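Probable acetyltransferases (Chromobacterium violaceum, PDB 3PZJ) is a probable GNAT-family acetyltransferase, likely to transfer an acetyl group from acetyl-coenzyme A and perhaps to act on serine or alanine at protein N-termini. Local coordinates at residues A[55-60]-A[105-110]; A[153-158]-A[195-200]. All coordinates share one frame; numbering follows the deposited sequence.

How the contacts relate
Both contacts reach the same mixed sheet of this GNAT-family domain, on opposite sides of the chain's centre: their centres lie 22 Å apart and their nearest atoms about 6 Å apart, without touching. Along the chain they follow in series. Contact 1 packs the C-terminal part of helix 46-58 on the first part of strand 106-114; contact 2 pairs strands 155-161 and 191-201. Strand 119-127 lies between them in the sheet. The loop from that strand into helix 135-150 is where GNAT enzymes generally hold the coenzyme A pyrophosphate, although no cofactor is bound here. The bound sodium ion is about 12 Å from the side chain of Phe107 in contact 1.

Contact 1 of 2, residues A[55-60]-A[105-110]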
ATOM      1  N   ARG A  55     -10.844 -27.578   6.728  1.00 32.25           N
ATOM      2  CA  ARG A  55     -10.717 -28.614   7.801  1.00 34.81           C
ATOM      3  C   ARG A  55      -9.468 -28.410   8.587  1.00 35.15           C
ATOM      4  O   ARG A  55      -9.458 -28.653   9.770  1.00 35.32           O
ATOM      5  CB  ARG A  55     -10.644 -29.999   7.227  1.00 34.61           C
ATOM      6  CG  ARG A  55     -11.957 -30.428   6.704  1.00 42.43           C
ATOM      7  CD  ARG A  55     -11.893 -31.887   6.183  1.00 45.93           C
ATOM      8  NE  ARG A  55     -12.824 -32.009   5.081  1.00 49.16           N
ATOM      9  CZ  ARG A  55     -12.516 -32.185   3.796  1.00 47.61           C
ATOM     10  NH1 ARG A  55     -11.258 -32.352   3.376  1.00 47.64           N
ATOM     11  NH2 ARG A  55     -13.510 -32.241   2.922  1.00 52.44           N
ATOM     12  N   LEU A  56      -8.407 -27.964   7.915  1.00 33.95           N
ATOM     13  CA  LEU A  56      -7.146 -27.798   8.568  1.00 34.33           C
ATOM     14  C   LEU A  56      -7.221 -26.841   9.773  1.00 33.46           C
ATOM     15  O   LEU A  56      -6.497 -27.048  10.771  1.00 34.20           O
ATOM     16  CB  LEU A  56      -6.129 -27.303   7.560  1.00 34.19           C
ATOM     17  CG  LEU A  56      -4.689 -27.663   7.647  1.00 39.07           C
ATOM     18  CD1 LEU A  56      -4.524 -29.203   7.640  1.00 42.39           C
ATOM     19  CD2 LEU A  56      -4.028 -26.962   6.380  1.00 39.61           C
ATOM     20  N   PHE A  57      -8.080 -25.815   9.711  1.00 32.01           N
ATOM     21  CA  PHE A  57      -8.138 -24.817  10.773  1.00 32.61           C
ATOM     22  C   PHE A  57      -9.439 -24.890  11.571  1.00 35.76           C
ATOM     23  O   PHE A  57      -9.525 -24.288  12.631  1.00 34.88           O
ATOM     24  CB  PHE A  57      -7.961 -23.422  10.190  1.00 32.39           C
ATOM     25  CG  PHE A  57      -6.729 -23.301   9.389  1.00 32.44           C
ATOM     26  CD1 PHE A  57      -5.501 -23.217  10.006  1.00 33.20           C
ATOM     27  CD2 PHE A  57      -6.801 -23.356   8.008  1.00 30.79           C
ATOM     28  CE1 PHE A  57      -4.362 -23.120   9.220  1.00 34.82           C
ATOM     29  CE2 PHE A  57      -5.674 -23.308   7.238  1.00 34.34           C
ATOM     30  CZ  PHE A  57      -4.483 -23.188   7.799  1.00 35.26           C
ATOM     31  N   ALA A  58     -10.438 -25.618  11.027  1.00 38.69           N
ATOM     32  CA  ALA A  58     -11.796 -25.715  11.602  1.00 41.09           C
ATOM     33  C   ALA A  58     -11.726 -25.944  13.086  1.00 42.28           C
ATOM     34  O   ALA A  58     -12.586 -25.455  13.847  1.00 45.54           O
ATOM     35  CB  ALA A  58     -12.584 -26.889  10.969  1.00 41.53           C
ATOM     36  N   GLY A  59     -10.716 -26.692  13.502  1.00 42.95           N
ATOM     37  CA  GLY A  59     -10.575 -27.077  14.867  1.00 43.68           C
ATOM     38  C   GLY A  59     -10.300 -25.999  15.893  1.00 44.39           C
ATOM     39  O   GLY A  59     -11.010 -25.940  16.897  1.00 46.80           O
ATOM     40  N   ASP A  60      -9.251 -25.190  15.678  1.00 40.21           N
ATOM     41  CA  ASP A  60      -8.827 -24.215  16.656  1.00 39.77           C
ATOM     42  C   ASP A  60      -8.966 -22.768  16.134  1.00 35.85           C
ATOM     43  O   ASP A  60      -8.105 -22.252  15.463  1.00 34.79           O
ATOM     44  CB  ASP A  60      -7.381 -24.495  17.030  1.00 41.29           C
ATOM     45  CG  ASP A  60      -6.822 -23.502  18.027  1.00 45.01           C
ATOM     46  OD1 ASP A  60      -7.594 -22.651  18.586  1.00 46.72           O
ATOM     47  OD2 ASP A  60      -5.601 -23.610  18.282  1.00 52.09           O
ATOM     48  N   LEU A 105      -1.184 -28.706   3.414  1.00 33.80           N
ATOM     49  CA  LEU A 105      -0.726 -28.470   4.798  1.00 33.05           C
ATOM     50  C   LEU A 105      -0.867 -27.012   5.282  1.00 31.43           C
ATOM     51  O   LEU A 105      -0.663 -26.703   6.444  1.00 30.35           O
ATOM     52  CB  LEU A 105       0.735 -28.810   4.907  1.00 33.59           C
ATOM     53  CG  LEU A 105       1.098 -30.224   4.517  1.00 39.22           C
ATOM     54  CD1 LEU A 105       2.646 -30.257   4.496  1.00 38.11           C
ATOM     55  CD2 LEU A 105       0.451 -31.157   5.539  1.00 39.65           C
ATOM     56  N   GLY A 106      -1.238 -26.131   4.368  1.00 29.02           N
ATOM     57  CA  GLY A 106      -1.643 -24.731   4.684  1.00 27.70           C
ATOM     58  C   GLY A 106      -1.555 -23.953   3.398  1.00 25.75           C
ATOM     59  O   GLY A 106      -1.389 -24.553   2.329  1.00 26.38           O
ATOM     60  N   PHE A 107      -1.630 -22.641   3.504  1.00 25.16           N
ATOM     61  CA  PHE A 107      -1.509 -21.781   2.360  1.00 24.21           C
ATOM     62  C   PHE A 107      -0.814 -20.482   2.655  1.00 23.39           C
ATOM     63  O   PHE A 107      -0.617 -20.150   3.767  1.00 23.76           O
ATOM     64  CB  PHE A 107      -2.841 -21.550   1.660  1.00 23.51           C
ATOM     65  CG  PHE A 107      -3.839 -20.762   2.452  1.00 20.74           C
ATOM     66  CD1 PHE A 107      -4.054 -19.457   2.177  1.00 22.07           C
ATOM     67  CD2 PHE A 107      -4.580 -21.346   3.435  1.00 22.30           C
ATOM     68  CE1 PHE A 107      -4.959 -18.766   2.859  1.00 24.65           C
ATOM     69  CE2 PHE A 107      -5.484 -20.651   4.123  1.00 21.68           C
ATOM     70  CZ  PHE A 107      -5.672 -19.367   3.847  1.00 24.51           C
ATOM     71  N   LEU A 108      -0.412 -19.810   1.585  1.00 23.80           N
ATOM     72  CA  LEU A 108       0.238 -18.512   1.603  1.00 22.56           C
ATOM     73  C   LEU A 108       0.378 -17.965   0.191  1.00 21.35           C
ATOM     74  O   LEU A 108       0.082 -18.616  -0.722  1.00 21.70           O
ATOM     75  CB  LEU A 108       1.592 -18.580   2.287  1.00 22.87           C
ATOM     76  CG  LEU A 108       2.771 -18.993   1.471  1.00 28.72           C
ATOM     77  CD1 LEU A 108       4.059 -18.623   2.155  1.00 27.14           C
ATOM     78  CD2 LEU A 108       2.717 -20.399   1.130  1.00 29.74           C
ATOM     79  N   GLY A 109       0.775 -16.725   0.044  1.00 20.54           N
ATOM     80  CA  GLY A 109       0.947 -16.166  -1.268  1.00 20.08           C
ATOM     81  C   GLY A 109       1.458 -14.754  -1.321  1.00 20.63           C
ATOM     82  O   GLY A 109       2.071 -14.323  -0.400  1.00 22.26           O
ATOM     83  N   TYR A 110       1.186 -14.071  -2.421  1.00 20.70           N
ATOM     84  CA  TYR A 110       1.563 -12.704  -2.625  1.00 20.73           C
ATOM     85  C   TYR A 110       0.300 -11.844  -2.562  1.00 21.02           C
ATOM     86  O   TYR A 110      -0.813 -12.251  -2.989  1.00 21.62           O
ATOM     87  CB  TYR A 110       2.189 -12.571  -3.997  1.00 21.27           C
ATOM     88  CG  TYR A 110       3.437 -13.420  -4.266  1.00 19.81           C
ATOM     89  CD1 TYR A 110       4.590 -13.258  -3.523  1.00 23.29           C
ATOM     90  CD2 TYR A 110       3.472 -14.338  -5.328  1.00 23.84           C
ATOM     91  CE1 TYR A 110       5.750 -13.964  -3.840  1.00 22.00           C
ATOM     92  CE2 TYR A 110       4.640 -15.076  -5.618  1.00 22.81           C
ATOM     93  CZ  TYR A 110       5.742 -14.876  -4.857  1.00 21.05           C
ATOM     94  OH  TYR A 110       6.866 -15.552  -5.178  1.00 24.05           O
TER
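Leu56 and Phe57, in the C-terminal part of helix 46-58, touch the first part of strand 106-114 solely through apolar and van der Waals contacts; no hydrogen bond crosses between 55-60 and 105-110, and the two bury a modest 152 Å². A helix thus packs by its apolar residues on one strand of the central mixed sheet of the GNAT fold.

The first group of contacts is methyl against peptide. Leu56 CD2 sits over the flat face of the Leu105-Gly106 peptide group, 3.3 Å from Leu105 C and 3.5 Å from Gly106 N, a close approach.

Ring contacts form the second group. Phe57 CE2 meets Phe107 CE2 at 4.1 Å, an approach near the plane of the Phe107 ring but oblique to that of Phe57, and the two side chains cross obliquely. The CB of Phe107 does not itself point at 55-60; with chi1 at 67°, CG starts the ring whose far edge reaches Phe57. Beside this pair, Phe57 CZ comes within 4.5 Å of Gly106 CA, where the glycine presents no side chain to the ring. Leu56 CB lies 4.0 Å above the plane of the Phe57 ring, offset toward its rim, so the two helix residues also pack on each other.

Around the contact, Trp64 meets Phe57 edge-to-face, while Phe107 also packs on Phe78 and Trp81 of helix 75-87. Both phenylalanines touch Asn126 of strand 119-127. Backbone bonds between Gly106 and Val96 and between Phe107 and Asn126 set the strand between its sheet neighbours 92-98 and 119-127.

Contact 2 of 2, residues A[153-158]-A[195-200]; sequences YRRCEW and THVFSM
This is an antiparallel strand pairing inside the GNAT sheet, where strand 191-201 runs between 155-161 and 177-188. The short segments 155-158 and 195-200 lie at 148° with their axes 4.5 Å apart. Cys156 with Met200 (a selenomethionine) and Trp158 with Phe198 are hydrogen-bonded pairs, each joined by two reciprocal N-H...O bonds; Phe198 N reaches Trp158 O at 2.9 Å, nearly along the C=O axis. Between them Glu157 and Ser199 form a non-hydrogen-bonded pair, their CA atoms 4.3 Å apart.

On the face of Glu157 and Ser199, the extended Arg155 chain brings its guanidinium over Ser199, whose CB lies 3.4 Å from NH1 on one face. Val197 CG1 meets the guanidinium edge, 3.8 Å from NH2. Arg155 grips Glu157 OE1 side-on, through NE at 3.2 Å and NH2 at 2.8 Å, with OE1 in the guanidinium plane. Glu179 forms a salt bridge with Arg155 and a hydrogen bond with Ser199; in the second subunit, Arg183 O is hydrogen-bonded to Arg155 NH1 and Arg183 NH2 to Ser199 OG.

On the other face, Trp158 CD1 touches Phe198 CD2 at 4.1 Å. Helices 165-174 and 135-150 pack on this face, and strand 119-127 flanks 155-161.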
ATOM      1  N   TYR A 153      11.326  -8.776  -8.898  1.00 24.46           N
ATOM      2  CA  TYR A 153      10.901  -7.893  -7.745  1.00 24.90           C
ATOM      3  C   TYR A 153      12.131  -7.346  -7.048  1.00 23.91           C
ATOM      4  O   TYR A 153      13.190  -8.048  -6.896  1.00 25.88           O
ATOM      5  CB  TYR A 153       9.851  -8.577  -6.794  1.00 25.04           C
ATOM      6  CG  TYR A 153       8.518  -8.684  -7.466  1.00 23.42           C
ATOM      7  CD1 TYR A 153       7.589  -7.635  -7.401  1.00 20.82           C
ATOM      8  CD2 TYR A 153       8.238  -9.761  -8.289  1.00 27.67           C
ATOM      9  CE1 TYR A 153       6.361  -7.724  -8.067  1.00 23.29           C
ATOM     10  CE2 TYR A 153       7.057  -9.853  -9.027  1.00 25.76           C
ATOM     11  CZ  TYR A 153       6.155  -8.795  -8.952  1.00 27.62           C
ATOM     12  OH  TYR A 153       5.018  -8.936  -9.618  1.00 29.06           O
ATOM     13  N   ARG A 154      12.035  -6.092  -6.644  1.00 21.92           N
ATOM     14  CA  ARG A 154      13.098  -5.360  -5.903  1.00 22.53           C
ATOM     15  C   ARG A 154      12.882  -5.322  -4.393  1.00 21.18           C
ATOM     16  O   ARG A 154      13.819  -5.153  -3.644  1.00 21.64           O
ATOM     17  CB  ARG A 154      13.152  -3.898  -6.395  1.00 23.34           C
ATOM     18  CG  ARG A 154      13.570  -3.759  -7.803  1.00 26.91           C
ATOM     19  CD  ARG A 154      13.673  -2.321  -8.234  1.00 24.46           C
ATOM     20  NE  ARG A 154      14.807  -1.726  -7.651  1.00 24.93           N
ATOM     21  CZ  ARG A 154      14.834  -0.626  -6.921  1.00 24.97           C
ATOM     22  NH1 ARG A 154      13.748   0.002  -6.573  1.00 26.02           N
ATOM     23  NH2 ARG A 154      16.017  -0.209  -6.453  1.00 28.16           N
ATOM     24  N   ARG A 155      11.651  -5.496  -3.954  1.00 19.86           N
ATOM     25  CA  ARG A 155      11.269  -5.330  -2.573  1.00 21.46           C
ATOM     26  C   ARG A 155      10.151  -6.367  -2.265  1.00 21.66           C
ATOM     27  O   ARG A 155       9.146  -6.402  -2.998  1.00 22.51           O
ATOM     28  CB  ARG A 155      10.684  -3.913  -2.415  1.00 21.25           C
ATOM     29  CG  ARG A 155      10.084  -3.615  -1.029  1.00 20.51           C
ATOM     30  CD  ARG A 155       9.253  -2.335  -1.017  1.00 22.97           C
ATOM     31  NE  ARG A 155       8.548  -2.143   0.235  1.00 21.68           N
ATOM     32  CZ  ARG A 155       9.135  -1.926   1.446  1.00 18.57           C
ATOM     33  NH1 ARG A 155      10.431  -1.734   1.597  1.00 20.07           N
ATOM     34  NH2 ARG A 155       8.394  -1.901   2.518  1.00 22.37           N
ATOM     35  N   CYS A 156      10.311  -7.162  -1.218  1.00 21.27           N
ATOM     36  CA  CYS A 156       9.383  -8.136  -0.755  0.50 21.75           C
ATOM     37  C   CYS A 156       8.885  -7.753   0.672  1.00 22.45           C
ATOM     38  O   CYS A 156       9.814  -7.683   1.427  1.00 22.83           O
ATOM     39  CB  CYS A 156       9.895  -9.579  -0.791  0.50 23.04           C
ATOM     40  SG  CYS A 156       9.998 -10.299  -2.443  0.50 25.69           S
ATOM     41  N   GLU A 157       7.651  -7.405   0.971  1.00 20.67           N
ATOM     42  CA  GLU A 157       7.266  -7.004   2.295  1.00 21.96           C
ATOM     43  C   GLU A 157       6.749  -8.194   3.066  1.00 23.09           C
ATOM     44  O   GLU A 157       6.314  -9.158   2.500  1.00 21.44           O
ATOM     45  CB  GLU A 157       6.147  -5.979   2.257  1.00 22.18           C
ATOM     46  CG  GLU A 157       6.576  -4.674   1.928  1.00 25.66           C
ATOM     47  CD  GLU A 157       5.476  -3.651   1.980  1.00 25.11           C
ATOM     48  OE1 GLU A 157       5.808  -2.520   1.782  1.00 30.20           O
ATOM     49  OE2 GLU A 157       4.336  -3.976   2.206  1.00 25.96           O
ATOM     50  N   TRP A 158       6.787  -8.060   4.375  1.00 21.97           N
ATOM     51  CA  TRP A 158       6.081  -8.888   5.308  1.00 21.98           C
ATOM     52  C   TRP A 158       5.437  -7.920   6.277  1.00 20.08           C
ATOM     53  O   TRP A 158       6.086  -7.072   6.797  1.00 20.76           O
ATOM     54  CB  TRP A 158       7.018  -9.848   6.025  1.00 22.61           C
ATOM     55  CG  TRP A 158       6.405 -10.791   7.033  1.00 22.49           C
ATOM     56  CD1 TRP A 158       5.835 -10.471   8.215  1.00 23.82           C
ATOM     57  CD2 TRP A 158       6.353 -12.206   6.945  1.00 23.88           C
ATOM     58  NE1 TRP A 158       5.422 -11.589   8.862  1.00 25.05           N
ATOM     59  CE2 TRP A 158       5.731 -12.674   8.103  1.00 23.80           C
ATOM     60  CE3 TRP A 158       6.780 -13.128   6.005  1.00 26.74           C
ATOM     61  CZ2 TRP A 158       5.530 -14.013   8.335  1.00 29.68           C
ATOM     62  CZ3 TRP A 158       6.562 -14.443   6.240  1.00 26.17           C
ATOM     63  CH2 TRP A 158       5.954 -14.876   7.393  1.00 29.62           C
ATOM     64  N   THR A 195       0.197  -1.804  12.283  1.00 24.13           N
ATOM     65  CA  THR A 195       0.866  -2.754  11.438  1.00 22.77           C
ATOM     66  C   THR A 195       2.369  -2.604  11.415  1.00 22.61           C
ATOM     67  O   THR A 195       2.841  -1.600  11.064  1.00 22.35           O
ATOM     68  CB  THR A 195       0.383  -2.603  10.010  1.00 22.33           C
ATOM     69  OG1 THR A 195      -0.981  -2.958   9.945  1.00 22.14           O
ATOM     70  CG2 THR A 195       1.209  -3.484   9.098  1.00 20.80           C
ATOM     71  N   HIS A 196       3.097  -3.652  11.736  1.00 21.64           N
ATOM     72  CA  HIS A 196       4.534  -3.652  11.532  1.00 22.17           C
ATOM     73  C   HIS A 196       4.843  -3.964  10.069  1.00 22.64           C
ATOM     74  O   HIS A 196       4.246  -4.937   9.491  1.00 23.02           O
ATOM     75  CB  HIS A 196       5.212  -4.763  12.367  1.00 22.68           C
ATOM     76  CG  HIS A 196       5.207  -4.564  13.863  1.00 25.80           C
ATOM     77  ND1 HIS A 196       5.241  -3.334  14.482  1.00 24.35           N
ATOM     78  CD2 HIS A 196       5.262  -5.493  14.863  1.00 27.88           C
ATOM     79  CE1 HIS A 196       5.297  -3.513  15.803  1.00 27.00           C
ATOM     80  NE2 HIS A 196       5.291  -4.810  16.054  1.00 25.42           N
ATOM     81  N   VAL A 197       5.778  -3.206   9.480  1.00 22.08           N
ATOM     82  CA  VAL A 197       6.246  -3.449   8.113  1.00 20.74           C
ATOM     83  C   VAL A 197       7.693  -3.856   8.128  1.00 20.09           C
ATOM     84  O   VAL A 197       8.558  -3.181   8.754  1.00 21.74           O
ATOM     85  CB  VAL A 197       6.058  -2.211   7.196  1.00 21.93           C
ATOM     86  CG1 VAL A 197       6.559  -2.523   5.748  1.00 19.06           C
ATOM     87  CG2 VAL A 197       4.595  -1.755   7.186  1.00 22.57           C
ATOM     88  N   PHE A 198       7.958  -4.998   7.494  1.00 19.07           N
ATOM     89  CA  PHE A 198       9.254  -5.546   7.317  1.00 18.98           C
ATOM     90  C   PHE A 198       9.522  -5.689   5.807  1.00 20.58           C
ATOM     91  O   PHE A 198       8.590  -5.838   5.063  1.00 21.90           O
ATOM     92  CB  PHE A 198       9.354  -6.939   7.898  1.00 20.56           C
ATOM     93  CG  PHE A 198       9.054  -7.037   9.362  1.00 20.75           C
ATOM     94  CD1 PHE A 198      10.089  -7.075  10.300  1.00 24.05           C
ATOM     95  CD2 PHE A 198       7.751  -7.204   9.816  1.00 22.06           C
ATOM     96  CE1 PHE A 198       9.803  -7.206  11.665  1.00 25.86           C
ATOM     97  CE2 PHE A 198       7.485  -7.331  11.156  1.00 21.77           C
ATOM     98  CZ  PHE A 198       8.508  -7.285  12.084  1.00 22.68           C
ATOM     99  N   SER A 199      10.781  -5.754   5.385  1.00 19.81           N
ATOM    100  CA  SER A 199      11.097  -5.946   3.992  1.00 20.16           C
ATOM    101  C   SER A 199      12.399  -6.632   3.749  1.00 21.62           C
ATOM    102  O   SER A 199      13.301  -6.611   4.593  1.00 22.05           O
ATOM    103  CB  SER A 199      11.094  -4.615   3.222  1.00 20.78           C
ATOM    104  OG  SER A 199      12.274  -3.881   3.497  1.00 21.58           O
HETATM  105  N   MSE A 200      12.491  -7.235   2.566  1.00 21.51           N
HETATM  106  CA  MSE A 200      13.706  -7.859   2.062  1.00 20.33           C
HETATM  107  C   MSE A 200      13.950  -7.372   0.634  1.00 21.42           C
HETATM  108  O   MSE A 200      13.122  -7.572  -0.255  1.00 21.64           O
HETATM  109  CB  MSE A 200      13.581  -9.383   2.089  1.00 22.77           C
HETATM  110  CG  MSE A 200      14.231 -10.080   0.905  1.00 26.16           C
HETATM  111 SE   MSE A 200      15.311 -11.615   1.437  0.80 35.66          SE
HETATM  112  CE  MSE A 200      16.455 -10.741   2.751  1.00 18.68           C
TER